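Local coordinates for protein chitinase (Paenibacillus sp. FPU-7, PDB 5GZT) that probably hydrolyses chitin and chitodextrins at random internal beta-1,4 linkages between N-acetylglucosamine units, with two glycosyl hydrolase family 18 regions in one chain, at residues B[600-605]-B[631-636]; B[676-681]-B[713-718]; B[682-687]-B[742-747]; B[735-740]-B[748-753]. One frame throughout, in Å; residues are numbered along the deposited sequence.

Contact 1: B[600-605]-B[631-636]; sequences EDTASA and SHELAN
Glu633 meets Thr602 side chain to side chain, the two crossing obliquely. Its CG lies between the backbone N and the carbonyl carbon (chi1 72°), and the chain runs extended beyond it. Thr602 CG2 packs against the carboxylate carbon, 3.7 Å from Glu633 CD, and also touches Glu633 CG. The polar ends turn to other partners. The Glu633 carboxylate bonds to Tyr564 and forms a salt bridge with Arg712, while Thr602 OG1 bonds to Thr682. Leu634 comes next and lies over the backbone of the other segment. Its two methyls split over the residues ahead of helix 602-614: CD1 approaches the Glu600 carbonyl at 3.9 Å from O, and CD2 sits 3.4 Å from Asp601 C. No hydrogen bond links the two segments, so the join is one of van der Waals contact between the starts of helices 602-614 and 633-642. Asp601 is the N-cap of the first helix and forms a capping box with Ser604. Ser604 N donates to Asp601 OD1 at 3.0 Å, nearly along the C-O axis of the acceptor, and Asp601 N donates back to Ser604 OG at 3.0 Å. Beside the box, the buried Glu600 OE2 forms a salt bridge with Lys608 and accepts from the backbone N of Ala532. Tyr564 and Phe533 also touch the Leu634 side chain.

Contact 2: B[676-681]-B[713-718]; sequences LPLTQG and NAVAVY
This antiparallel pairing joins strands 668-678 and 714-723 in a three-stranded sheet of the immunoglobulin-like domain, where Leu676 faces Val715 in a hydrogen-bonded pair and Pro677 faces Ala714 in a non-hydrogen-bonded pair. Leu676 N donates to Val715 O at 2.8 Å, and Val715 N returns a bond to Leu676 O at 2.9 Å. Pro677 CA and Ala714 CA are 3.7 Å apart. A proline has no N-H, and this place in the ladder asks for none toward strand 714-723. Ala714 CB lies against Pro677 CA. On the other face Leu676 reaches Ala754 and Val756 of strand 754-759. Leu678 CD1 touches Val715 CG2. Beyond Leu678 the chain turns a corner, with a classic beta bulge at Thr679 and Gln680 opposite Gly653. Beside this corner Leu678 N donates to Asn713 O at 2.8 Å. Asn713 CG stands anti to the backbone N (chi1 -175°), and its side chain crosses Leu678 at about a right angle, with ND2 3.6 Å from Leu678 CB. OD1 accepts from Leu683 N. Asn713 ND2 donates to a lone pair of Gly681 O at 3.0 Å, with that oxygen 4° from the amide plane.

Contact 3: B[682-687]-B[742-747]; sequences TLKPVI and AVLEAN
Glu745 holds Thr682 with both carboxylate oxygens. Thr682 OG1 donates to the syn lone pair of Glu745 OE2 at 2.6 Å, and Thr682 N donates to Glu745 OE1 at 2.9 Å from 22° out of the carboxylate plane. The two side chains cross at about a right angle. A bend at chi2 (83°) puts Glu745 CD within reach of the threonine. Next to this grip the backbones meet in a single bridge between Leu683 and Val743. Leu744 N donates to Thr682 O at 2.9 Å, and Lys684 N donates to Ala742 O at 3.0 Å. Apolar groups fill in around these bonds. Leu683 CD2 packs on Ala742 CB at 3.9 Å, and Leu744 CD2 rests on Lys684 CG at 3.9 Å. Further out, Lys684 NZ forms a salt bridge with Asp691. Leu683 O accepts from Arg579, whose side chain also touches Thr682, Pro685 and Leu744, and Leu744 O accepts from Tyr607. Both segments are loops of the immunoglobulin-like domain, and here they abut strand 578-582 and helix 602-614 of the first glycosyl hydrolase family 18 region, with Glu745 buried against Ala603 and Ala606 of that helix. The two donors from Thr682 would help to stabilise a negative charge on this carboxylate, which is consistent with an ionised Glu745 at the domain interface.

Contact 4: B[735-740]-B[748-753]; sequences RVVVKA and MTDSAP
Asp750 CG stands anti to the carbonyl carbon (chi1 -65°), while Lys739 bends at both chi2 and chi3, and the two side chains lie side by side, pointing the same way. Lys739 NZ forms a salt bridge with Asp750 OD2 at 2.6 Å, meeting the syn side 30° out of the carboxylate plane. OD1 takes Ala740 N on its anti side at 3.0 Å, and a water lies very close to the same oxygen. Ser751 makes a two-way link with Val738. Val738 N donates to Ser751 OG at 2.9 Å, and Ser751 N donates to Val738 O at 2.9 Å. Ser751 OG donates a hydrogen bond to Ala752 O. At the far end Val737 CG2 packs on Pro753 CB at 3.8 Å, and Arg735 NH1 reaches Pro753 O at 3.0 Å, close to the guanidinium plane. Arg735 also pairs with Asp733 and bonds to Gly1009 O. The contact runs antiparallel along strand 732-738 of the immunoglobulin-like domain, just before strand 754-759 joins the same sheet. A serine hydroxyl thus serves as acceptor where a strand partner would offer a carbonyl. The lysine and the backbone N-H would both favour a charged Asp750.

Contact 3 connects the other three. Thr682 OG1 lies 2.6 Å from Thr602 OG1 of contact 1, a probable hydrogen bond from the immunoglobulin-like domain to the first glycosyl hydrolase family 18 region. Asn713 OD1 of contact 2 lies 2.9 Å from Leu683 N of contact 3, also a probable hydrogen bond. Contacts 3 and 4 meet through Leu683 CD2 and Val738 CG1, 4.1 Å apart. Contacts 2 and 4 pack Val715 on Val738 and Gly681 on Met748. Contact 1 touches neither contact 2 nor contact 4, with nearest atoms about 4 Å and about 8 Å apart. Formic acid, probably from the crystallisation liquor, lies near the side chains of Asp601, Leu744 and Ala752.

Contact 1: B[600-605]-B[631-636]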
loop_
_atom_site.group_PDB
_atom_site.type_symbol
_atom_site.label_atom_id
_atom_site.label_comp_id
_atom_site.label_asym_id
_atom_site.label_seq_id
_atom_site.Cartn_x
_atom_site.Cartn_y
_atom_site.Cartn_z
ATOM N N GLU B 600 -4.463 -5.178 -16.493
ATOM C CA GLU B 600 -3.291 -4.819 -15.746
ATOM C C GLU B 600 -2.612 -6.210 -15.482
ATOM O O GLU B 600 -3.277 -7.146 -15.063
ATOM C CB GLU B 600 -3.733 -4.346 -14.406
ATOM C CG GLU B 600 -2.628 -3.845 -13.523
ATOM C CD GLU B 600 -2.363 -2.319 -13.701
ATOM O OE1 GLU B 600 -1.656 -1.954 -14.644
ATOM O OE2 GLU B 600 -2.851 -1.496 -12.891
ATOM N N ASP B 601 -1.303 -6.310 -15.706
ATOM C CA ASP B 601 -0.563 -7.592 -15.544
ATOM C C ASP B 601 0.770 -7.265 -14.878
ATOM O O ASP B 601 0.945 -6.169 -14.286
ATOM C CB ASP B 601 -0.445 -8.304 -16.904
ATOM C CG ASP B 601 0.616 -7.723 -17.838
ATOM O OD1 ASP B 601 1.154 -6.607 -17.530
ATOM O OD2 ASP B 601 0.844 -8.345 -18.957
ATOM N N THR B 602 1.709 -8.215 -14.972
ATOM C CA THR B 602 2.912 -8.129 -14.311
ATOM C C THR B 602 3.737 -6.999 -14.881
ATOM O O THR B 602 4.524 -6.340 -14.129
ATOM C CB THR B 602 3.655 -9.455 -14.375
ATOM O OG1 THR B 602 3.711 -9.903 -15.691
ATOM C CG2 THR B 602 2.953 -10.502 -13.555
ATOM N N ALA B 603 3.703 -6.868 -16.183
ATOM C CA ALA B 603 4.481 -5.810 -16.838
ATOM C C ALA B 603 3.950 -4.370 -16.563
ATOM O O ALA B 603 4.740 -3.464 -16.278
ATOM C CB ALA B 603 4.568 -6.069 -18.353
ATOM N N SER B 604 2.631 -4.164 -16.666
ATOM C CA SER B 604 2.029 -2.867 -16.421
ATOM C C SER B 604 2.220 -2.508 -14.943
ATOM O O SER B 604 2.520 -1.319 -14.660
ATOM C CB SER B 604 0.558 -2.753 -16.875
ATOM O OG SER B 604 -0.310 -3.483 -16.049
ATOM N N ALA B 605 2.101 -3.480 -14.020
ATOM C CA ALA B 605 2.401 -3.239 -12.649
ATOM C C ALA B 605 3.856 -2.758 -12.464
ATOM O O ALA B 605 4.068 -1.801 -11.694
ATOM C CB ALA B 605 2.095 -4.379 -11.731
ATOM N N SER B 631 -0.990 -17.390 -7.151
ATOM C CA SER B 631 0.270 -17.054 -6.499
ATOM C C SER B 631 0.350 -15.609 -6.010
ATOM O O SER B 631 1.389 -15.230 -5.519
ATOM C CB SER B 631 1.443 -17.318 -7.488
ATOM O OG SER B 631 1.501 -16.270 -8.483
ATOM N N HIS B 632 -0.723 -14.821 -6.156
ATOM C CA HIS B 632 -0.716 -13.391 -5.924
ATOM C C HIS B 632 0.281 -12.676 -6.768
ATOM O O HIS B 632 1.058 -11.888 -6.207
ATOM C CB HIS B 632 -0.360 -13.154 -4.402
ATOM C CG HIS B 632 -1.272 -13.881 -3.467
ATOM N ND1 HIS B 632 -2.592 -13.510 -3.290
ATOM C CD2 HIS B 632 -1.090 -14.996 -2.711
ATOM C CE1 HIS B 632 -3.172 -14.326 -2.434
ATOM N NE2 HIS B 632 -2.278 -15.221 -2.045
ATOM N N GLU B 633 0.380 -12.969 -8.073
ATOM C CA GLU B 633 1.516 -12.415 -8.782
ATOM C C GLU B 633 1.512 -10.875 -8.889
ATOM O O GLU B 633 2.588 -10.303 -9.023
ATOM C CB GLU B 633 1.759 -13.042 -10.176
ATOM C CG GLU B 633 0.800 -12.704 -11.261
ATOM C CD GLU B 633 1.025 -13.492 -12.527
ATOM O OE1 GLU B 633 2.067 -14.121 -12.617
ATOM O OE2 GLU B 633 0.163 -13.440 -13.424
ATOM N N LEU B 634 0.344 -10.259 -8.953
ATOM C CA LEU B 634 0.283 -8.804 -9.043
ATOM C C LEU B 634 0.713 -8.123 -7.744
ATOM O O LEU B 634 1.581 -7.201 -7.767
ATOM C CB LEU B 634 -1.094 -8.287 -9.498
ATOM C CG LEU B 634 -1.532 -8.819 -10.923
ATOM C CD1 LEU B 634 -2.786 -8.170 -11.364
ATOM C CD2 LEU B 634 -0.504 -8.619 -12.011
ATOM N N ALA B 635 0.137 -8.547 -6.645
ATOM C CA ALA B 635 0.613 -8.098 -5.335
ATOM C C ALA B 635 2.093 -8.321 -5.163
ATOM O O ALA B 635 2.775 -7.390 -4.771
ATOM C CB ALA B 635 -0.161 -8.764 -4.219
ATOM N N ASN B 636 2.627 -9.495 -5.525
ATOM C CA ASN B 636 4.050 -9.733 -5.325
ATOM C C ASN B 636 4.931 -8.867 -6.201
ATOM O O ASN B 636 6.072 -8.462 -5.794
ATOM C CB ASN B 636 4.422 -11.196 -5.620
ATOM C CG ASN B 636 3.819 -12.163 -4.640
ATOM O OD1 ASN B 636 3.340 -11.787 -3.562
ATOM N ND2 ASN B 636 3.751 -13.426 -5.063
#

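Contact 2: B[676-681]-B[713-718]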
loop_
_atom_site.group_PDB
_atom_site.type_symbol
_atom_site.label_atom_id
_atom_site.label_comp_id
_atom_site.label_asym_id
_atom_site.label_seq_id
_atom_site.Cartn_x
_atom_site.Cartn_y
_atom_site.Cartn_z
ATOM N N LEU B 676 8.746 -23.297 -19.391
ATOM C CA LEU B 676 9.235 -22.589 -18.223
ATOM C C LEU B 676 8.523 -21.222 -18.075
ATOM O O LEU B 676 8.909 -20.227 -18.768
ATOM C CB LEU B 676 10.739 -22.355 -18.323
ATOM C CG LEU B 676 11.619 -23.622 -18.449
ATOM C CD1 LEU B 676 11.800 -23.983 -19.909
ATOM C CD2 LEU B 676 12.976 -23.470 -17.844
ATOM N N PRO B 677 7.551 -21.174 -17.188
ATOM C CA PRO B 677 6.908 -19.902 -16.799
ATOM C C PRO B 677 7.904 -18.946 -16.136
ATOM O O PRO B 677 8.856 -19.407 -15.404
ATOM C CB PRO B 677 5.807 -20.333 -15.813
ATOM C CG PRO B 677 5.576 -21.813 -16.132
ATOM C CD PRO B 677 6.984 -22.303 -16.385
ATOM N N LEU B 678 7.721 -17.658 -16.388
ATOM C CA LEU B 678 8.473 -16.678 -15.680
ATOM C C LEU B 678 7.789 -16.388 -14.372
ATOM O O LEU B 678 6.560 -16.336 -14.274
ATOM C CB LEU B 678 8.696 -15.442 -16.508
ATOM C CG LEU B 678 9.816 -15.469 -17.546
ATOM C CD1 LEU B 678 9.762 -16.538 -18.649
ATOM C CD2 LEU B 678 9.898 -14.094 -18.211
ATOM N N THR B 679 8.608 -16.251 -13.328
ATOM C CA THR B 679 8.234 -15.839 -12.026
ATOM C C THR B 679 8.581 -14.385 -11.808
ATOM O O THR B 679 8.044 -13.786 -10.920
ATOM C CB THR B 679 8.997 -16.558 -10.905
ATOM O OG1 THR B 679 10.386 -16.465 -11.137
ATOM C CG2 THR B 679 8.692 -17.993 -10.947
ATOM N N GLN B 680 9.443 -13.822 -12.597
ATOM C CA GLN B 680 9.804 -12.407 -12.447
ATOM C C GLN B 680 10.153 -11.921 -13.828
ATOM O O GLN B 680 10.950 -12.560 -14.493
ATOM C CB GLN B 680 10.902 -12.241 -11.401
ATOM C CG GLN B 680 11.355 -10.815 -11.288
ATOM C CD GLN B 680 12.101 -10.492 -10.001
ATOM O OE1 GLN B 680 13.345 -10.584 -9.950
ATOM N NE2 GLN B 680 11.355 -10.051 -8.983
ATOM N N GLY B 681 9.495 -10.834 -14.301
ATOM C CA GLY B 681 9.646 -10.416 -15.697
ATOM C C GLY B 681 8.502 -10.945 -16.525
ATOM O O GLY B 681 7.891 -11.965 -16.160
ATOM N N ASN B 713 2.843 -16.460 -19.785
ATOM C CA ASN B 713 4.222 -15.888 -19.662
ATOM C C ASN B 713 5.271 -16.983 -19.486
ATOM O O ASN B 713 5.929 -17.042 -18.455
ATOM C CB ASN B 713 4.158 -14.971 -18.473
ATOM C CG ASN B 713 5.406 -14.188 -18.236
ATOM O OD1 ASN B 713 6.186 -14.015 -19.113
ATOM N ND2 ASN B 713 5.620 -13.731 -16.971
ATOM N N ALA B 714 5.373 -17.887 -20.456
ATOM C CA ALA B 714 6.252 -19.055 -20.343
ATOM C C ALA B 714 6.975 -19.294 -21.639
ATOM O O ALA B 714 6.417 -19.146 -22.684
ATOM C CB ALA B 714 5.435 -20.322 -19.967
ATOM N N VAL B 715 8.220 -19.701 -21.553
ATOM C CA VAL B 715 8.990 -20.124 -22.658
ATOM C C VAL B 715 8.747 -21.576 -22.937
ATOM O O VAL B 715 8.724 -22.366 -22.018
ATOM C CB VAL B 715 10.509 -19.984 -22.307
ATOM C CG1 VAL B 715 11.385 -20.599 -23.400
ATOM C CG2 VAL B 715 10.846 -18.521 -22.172
ATOM N N ALA B 716 8.610 -21.909 -24.214
ATOM C CA ALA B 716 8.626 -23.256 -24.738
ATOM C C ALA B 716 9.912 -23.485 -25.463
ATOM O O ALA B 716 10.347 -22.635 -26.269
ATOM C CB ALA B 716 7.505 -23.475 -25.726
ATOM N N VAL B 717 10.547 -24.623 -25.162
ATOM C CA VAL B 717 11.690 -25.080 -25.906
ATOM C C VAL B 717 11.240 -26.293 -26.607
ATOM O O VAL B 717 11.044 -27.316 -25.953
ATOM C CB VAL B 717 12.938 -25.372 -25.022
ATOM C CG1 VAL B 717 14.097 -25.835 -25.896
ATOM C CG2 VAL B 717 13.355 -24.177 -24.195
ATOM N N TYR B 718 11.101 -26.248 -27.935
ATOM C CA TYR B 718 10.619 -27.400 -28.722
ATOM C C TYR B 718 11.852 -28.221 -29.156
ATOM O O TYR B 718 12.730 -27.718 -29.883
ATOM C CB TYR B 718 9.836 -26.931 -29.968
ATOM C CG TYR B 718 8.571 -26.113 -29.634
ATOM C CD1 TYR B 718 7.394 -26.706 -29.156
ATOM C CD2 TYR B 718 8.562 -24.738 -29.829
ATOM C CE1 TYR B 718 6.284 -25.926 -28.836
ATOM C CE2 TYR B 718 7.463 -23.993 -29.580
ATOM C CZ TYR B 718 6.357 -24.538 -29.071
ATOM O OH TYR B 718 5.330 -23.612 -28.790
#

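Contact 3: B[682-687]-B[742-747]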
loop_
_atom_site.group_PDB
_atom_site.type_symbol
_atom_site.label_atom_id
_atom_site.label_comp_id
_atom_site.label_asym_id
_atom_site.label_seq_id
_atom_site.Cartn_x
_atom_site.Cartn_y
_atom_site.Cartn_z
ATOM N N THR B 682 8.245 -10.303 -17.665
ATOM C CA THR B 682 7.135 -10.614 -18.525
ATOM C C THR B 682 7.614 -10.719 -19.928
ATOM O O THR B 682 8.026 -9.720 -20.493
ATOM C CB THR B 682 6.048 -9.517 -18.384
ATOM O OG1 THR B 682 5.829 -9.216 -16.959
ATOM C CG2 THR B 682 4.806 -9.936 -19.034
ATOM N N LEU B 683 7.485 -11.901 -20.564
ATOM C CA LEU B 683 7.877 -12.054 -21.937
ATOM C C LEU B 683 7.065 -11.099 -22.849
ATOM O O LEU B 683 5.882 -10.849 -22.639
ATOM C CB LEU B 683 7.672 -13.477 -22.474
ATOM C CG LEU B 683 8.337 -14.652 -21.729
ATOM C CD1 LEU B 683 7.867 -15.949 -22.323
ATOM C CD2 LEU B 683 9.842 -14.463 -21.852
ATOM N N LYS B 684 7.757 -10.602 -23.878
ATOM C CA LYS B 684 7.092 -10.097 -25.078
ATOM C C LYS B 684 6.073 -11.151 -25.532
ATOM O O LYS B 684 6.322 -12.392 -25.452
ATOM C CB LYS B 684 8.093 -9.865 -26.185
ATOM C CG LYS B 684 9.111 -8.746 -25.872
ATOM C CD LYS B 684 10.150 -8.584 -26.997
ATOM C CE LYS B 684 11.201 -9.642 -26.936
ATOM N NZ LYS B 684 12.099 -9.786 -28.130
ATOM N N PRO B 685 4.971 -10.702 -26.075
ATOM C CA PRO B 685 3.997 -11.674 -26.536
ATOM C C PRO B 685 4.580 -12.692 -27.518
ATOM O O PRO B 685 4.126 -13.856 -27.529
ATOM C CB PRO B 685 2.893 -10.795 -27.170
ATOM C CG PRO B 685 3.035 -9.495 -26.446
ATOM C CD PRO B 685 4.456 -9.315 -26.064
ATOM N N VAL B 686 5.545 -12.239 -28.342
ATOM C CA VAL B 686 6.306 -13.044 -29.265
ATOM C C VAL B 686 7.817 -12.802 -28.992
ATOM O O VAL B 686 8.329 -11.700 -29.298
ATOM C CB VAL B 686 5.968 -12.791 -30.753
ATOM C CG1 VAL B 686 6.872 -13.588 -31.676
ATOM C CG2 VAL B 686 4.511 -13.209 -31.060
ATOM N N ILE B 687 8.522 -13.848 -28.502
ATOM C CA ILE B 687 9.960 -13.832 -28.368
ATOM C C ILE B 687 10.636 -14.247 -29.614
ATOM O O ILE B 687 10.014 -14.860 -30.482
ATOM C CB ILE B 687 10.450 -14.669 -27.185
ATOM C CG1 ILE B 687 10.153 -16.167 -27.342
ATOM C CG2 ILE B 687 9.759 -14.197 -25.925
ATOM C CD1 ILE B 687 10.889 -17.024 -26.292
ATOM N N ALA B 742 14.310 -10.659 -23.682
ATOM C CA ALA B 742 13.027 -11.400 -23.847
ATOM C C ALA B 742 11.849 -10.694 -23.273
ATOM O O ALA B 742 10.743 -10.999 -23.674
ATOM C CB ALA B 742 13.111 -12.800 -23.204
ATOM N N VAL B 743 12.061 -9.791 -22.305
ATOM C CA VAL B 743 10.947 -9.277 -21.495
ATOM C C VAL B 743 10.630 -7.816 -21.877
ATOM O O VAL B 743 11.412 -7.143 -22.515
ATOM C CB VAL B 743 11.216 -9.361 -19.990
ATOM C CG1 VAL B 743 11.415 -10.850 -19.601
ATOM C CG2 VAL B 743 12.453 -8.551 -19.569
ATOM N N LEU B 744 9.487 -7.379 -21.401
ATOM C CA LEU B 744 8.876 -6.110 -21.663
ATOM C C LEU B 744 9.444 -5.064 -20.721
ATOM O O LEU B 744 9.476 -3.923 -21.062
ATOM C CB LEU B 744 7.321 -6.249 -21.419
ATOM C CG LEU B 744 6.584 -7.006 -22.534
ATOM C CD1 LEU B 744 5.085 -7.208 -22.237
ATOM C CD2 LEU B 744 6.717 -6.352 -23.863
ATOM N N GLU B 745 9.774 -5.455 -19.510
ATOM C CA GLU B 745 10.318 -4.563 -18.546
ATOM C C GLU B 745 11.665 -4.068 -19.041
ATOM O O GLU B 745 12.390 -4.774 -19.743
ATOM C CB GLU B 745 10.525 -5.276 -17.199
ATOM C CG GLU B 745 9.232 -5.646 -16.460
ATOM C CD GLU B 745 8.579 -6.973 -16.937
ATOM O OE1 GLU B 745 9.061 -7.554 -17.918
ATOM O OE2 GLU B 745 7.600 -7.443 -16.341
ATOM N N ALA B 746 12.034 -2.900 -18.635
ATOM C CA ALA B 746 13.182 -2.160 -19.228
ATOM C C ALA B 746 14.556 -2.605 -18.762
ATOM O O ALA B 746 15.447 -2.752 -19.585
ATOM C CB ALA B 746 13.030 -0.650 -18.941
ATOM N N ASN B 747 14.817 -2.760 -17.489
ATOM C CA ASN B 747 16.285 -2.931 -17.199
ATOM C C ASN B 747 16.586 -4.197 -16.386
ATOM O O ASN B 747 17.418 -4.194 -15.501
ATOM C CB ASN B 747 16.847 -1.682 -16.452
ATOM C CG ASN B 747 16.731 -0.396 -17.274
ATOM O OD1 ASN B 747 17.424 -0.199 -18.300
ATOM N ND2 ASN B 747 15.837 0.484 -16.832
#

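Contact 4: B[735-740]-B[748-753]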
loop_
_atom_site.group_PDB
_atom_site.type_symbol
_atom_site.label_atom_id
_atom_site.label_comp_id
_atom_site.label_asym_id
_atom_site.label_seq_id
_atom_site.Cartn_x
_atom_site.Cartn_y
_atom_site.Cartn_z
ATOM N N ARG B 735 19.941 -26.539 -19.806
ATOM C CA ARG B 735 19.926 -25.302 -19.069
ATOM C C ARG B 735 19.374 -24.204 -20.018
ATOM O O ARG B 735 19.839 -24.077 -21.128
ATOM C CB ARG B 735 21.353 -24.917 -18.596
ATOM C CG ARG B 735 21.922 -25.841 -17.552
ATOM C CD ARG B 735 21.311 -25.485 -16.244
ATOM N NE ARG B 735 21.668 -26.389 -15.194
ATOM C CZ ARG B 735 21.556 -26.164 -13.896
ATOM N NH1 ARG B 735 21.125 -25.007 -13.418
ATOM N NH2 ARG B 735 21.952 -27.087 -13.043
ATOM N N VAL B 736 18.448 -23.383 -19.516
ATOM C CA VAL B 736 17.710 -22.392 -20.301
ATOM C C VAL B 736 17.915 -21.036 -19.673
ATOM O O VAL B 736 17.575 -20.824 -18.531
ATOM C CB VAL B 736 16.179 -22.703 -20.318
ATOM C CG1 VAL B 736 15.442 -21.699 -21.215
ATOM C CG2 VAL B 736 16.005 -24.114 -20.899
ATOM N N VAL B 737 18.531 -20.112 -20.397
ATOM C CA VAL B 737 18.637 -18.781 -19.839
ATOM C C VAL B 737 17.648 -17.888 -20.619
ATOM O O VAL B 737 17.655 -17.912 -21.830
ATOM C CB VAL B 737 20.053 -18.210 -20.039
ATOM C CG1 VAL B 737 20.055 -16.728 -19.724
ATOM C CG2 VAL B 737 21.103 -19.008 -19.182
ATOM N N VAL B 738 16.833 -17.129 -19.887
ATOM C CA VAL B 738 15.923 -16.163 -20.461
ATOM C C VAL B 738 16.582 -14.803 -20.415
ATOM O O VAL B 738 16.836 -14.246 -19.327
ATOM C CB VAL B 738 14.599 -16.126 -19.674
ATOM C CG1 VAL B 738 13.581 -15.220 -20.353
ATOM C CG2 VAL B 738 14.007 -17.497 -19.616
ATOM N N LYS B 739 16.887 -14.282 -21.584
ATOM C CA LYS B 739 17.717 -13.073 -21.629
ATOM C C LYS B 739 16.903 -11.863 -21.290
ATOM O O LYS B 739 15.660 -11.884 -21.432
ATOM C CB LYS B 739 18.312 -12.875 -23.014
ATOM C CG LYS B 739 19.081 -14.038 -23.521
ATOM C CD LYS B 739 20.424 -14.212 -22.895
ATOM C CE LYS B 739 21.454 -13.256 -23.493
ATOM N NZ LYS B 739 22.580 -13.109 -22.497
ATOM N N ALA B 740 17.611 -10.795 -20.856
ATOM C CA ALA B 740 17.027 -9.476 -20.616
ATOM C C ALA B 740 16.197 -9.022 -21.833
ATOM O O ALA B 740 15.167 -8.393 -21.684
ATOM C CB ALA B 740 18.100 -8.437 -20.272
ATOM N N MET B 748 15.933 -5.292 -16.738
ATOM C CA MET B 748 16.213 -6.559 -16.068
ATOM C C MET B 748 17.478 -7.223 -16.581
ATOM O O MET B 748 18.004 -6.873 -17.618
ATOM C CB MET B 748 15.051 -7.449 -16.251
ATOM C CG MET B 748 13.807 -6.810 -15.711
ATOM S SD MET B 748 12.333 -7.846 -15.564
ATOM C CE MET B 748 12.781 -8.942 -14.164
ATOM N N THR B 749 18.018 -8.152 -15.812
ATOM C CA THR B 749 19.160 -8.916 -16.239
ATOM C C THR B 749 18.755 -10.375 -16.515
ATOM O O THR B 749 17.691 -10.799 -16.141
ATOM C CB THR B 749 20.233 -8.888 -15.182
ATOM O OG1 THR B 749 19.656 -9.296 -13.950
ATOM C CG2 THR B 749 20.785 -7.443 -15.055
ATOM N N ASP B 750 19.610 -11.084 -17.217
ATOM C CA ASP B 750 19.351 -12.489 -17.631
ATOM C C ASP B 750 18.931 -13.357 -16.465
ATOM O O ASP B 750 19.348 -13.145 -15.365
ATOM C CB ASP B 750 20.614 -13.089 -18.229
ATOM C CG ASP B 750 21.046 -12.414 -19.502
ATOM O OD1 ASP B 750 20.369 -11.530 -20.028
ATOM O OD2 ASP B 750 22.096 -12.793 -19.984
ATOM N N SER B 751 18.067 -14.308 -16.685
ATOM C CA SER B 751 17.725 -15.245 -15.611
ATOM C C SER B 751 18.948 -16.143 -15.357
ATOM O O SER B 751 19.835 -16.255 -16.177
ATOM C CB SER B 751 16.540 -16.208 -16.019
ATOM O OG SER B 751 17.035 -17.157 -17.006
ATOM N N ALA B 752 18.948 -16.791 -14.209
ATOM C CA ALA B 752 19.896 -17.839 -13.958
ATOM C C ALA B 752 19.543 -18.964 -14.888
ATOM O O ALA B 752 18.382 -19.010 -15.401
ATOM C CB ALA B 752 19.786 -18.302 -12.482
ATOM N N PRO B 753 20.508 -19.846 -15.173
ATOM C CA PRO B 753 20.263 -20.970 -16.071
ATOM C C PRO B 753 19.335 -22.002 -15.434
ATOM O O PRO B 753 19.657 -22.673 -14.477
ATOM C CB PRO B 753 21.628 -21.516 -16.372
ATOM C CG PRO B 753 22.594 -20.655 -15.679
ATOM C CD PRO B 753 21.900 -19.875 -14.647
HETATM O O HOH W 1 21.455 -10.067 -21.741
HETATM O O HOH W 2 14.859 -5.992 -19.659
#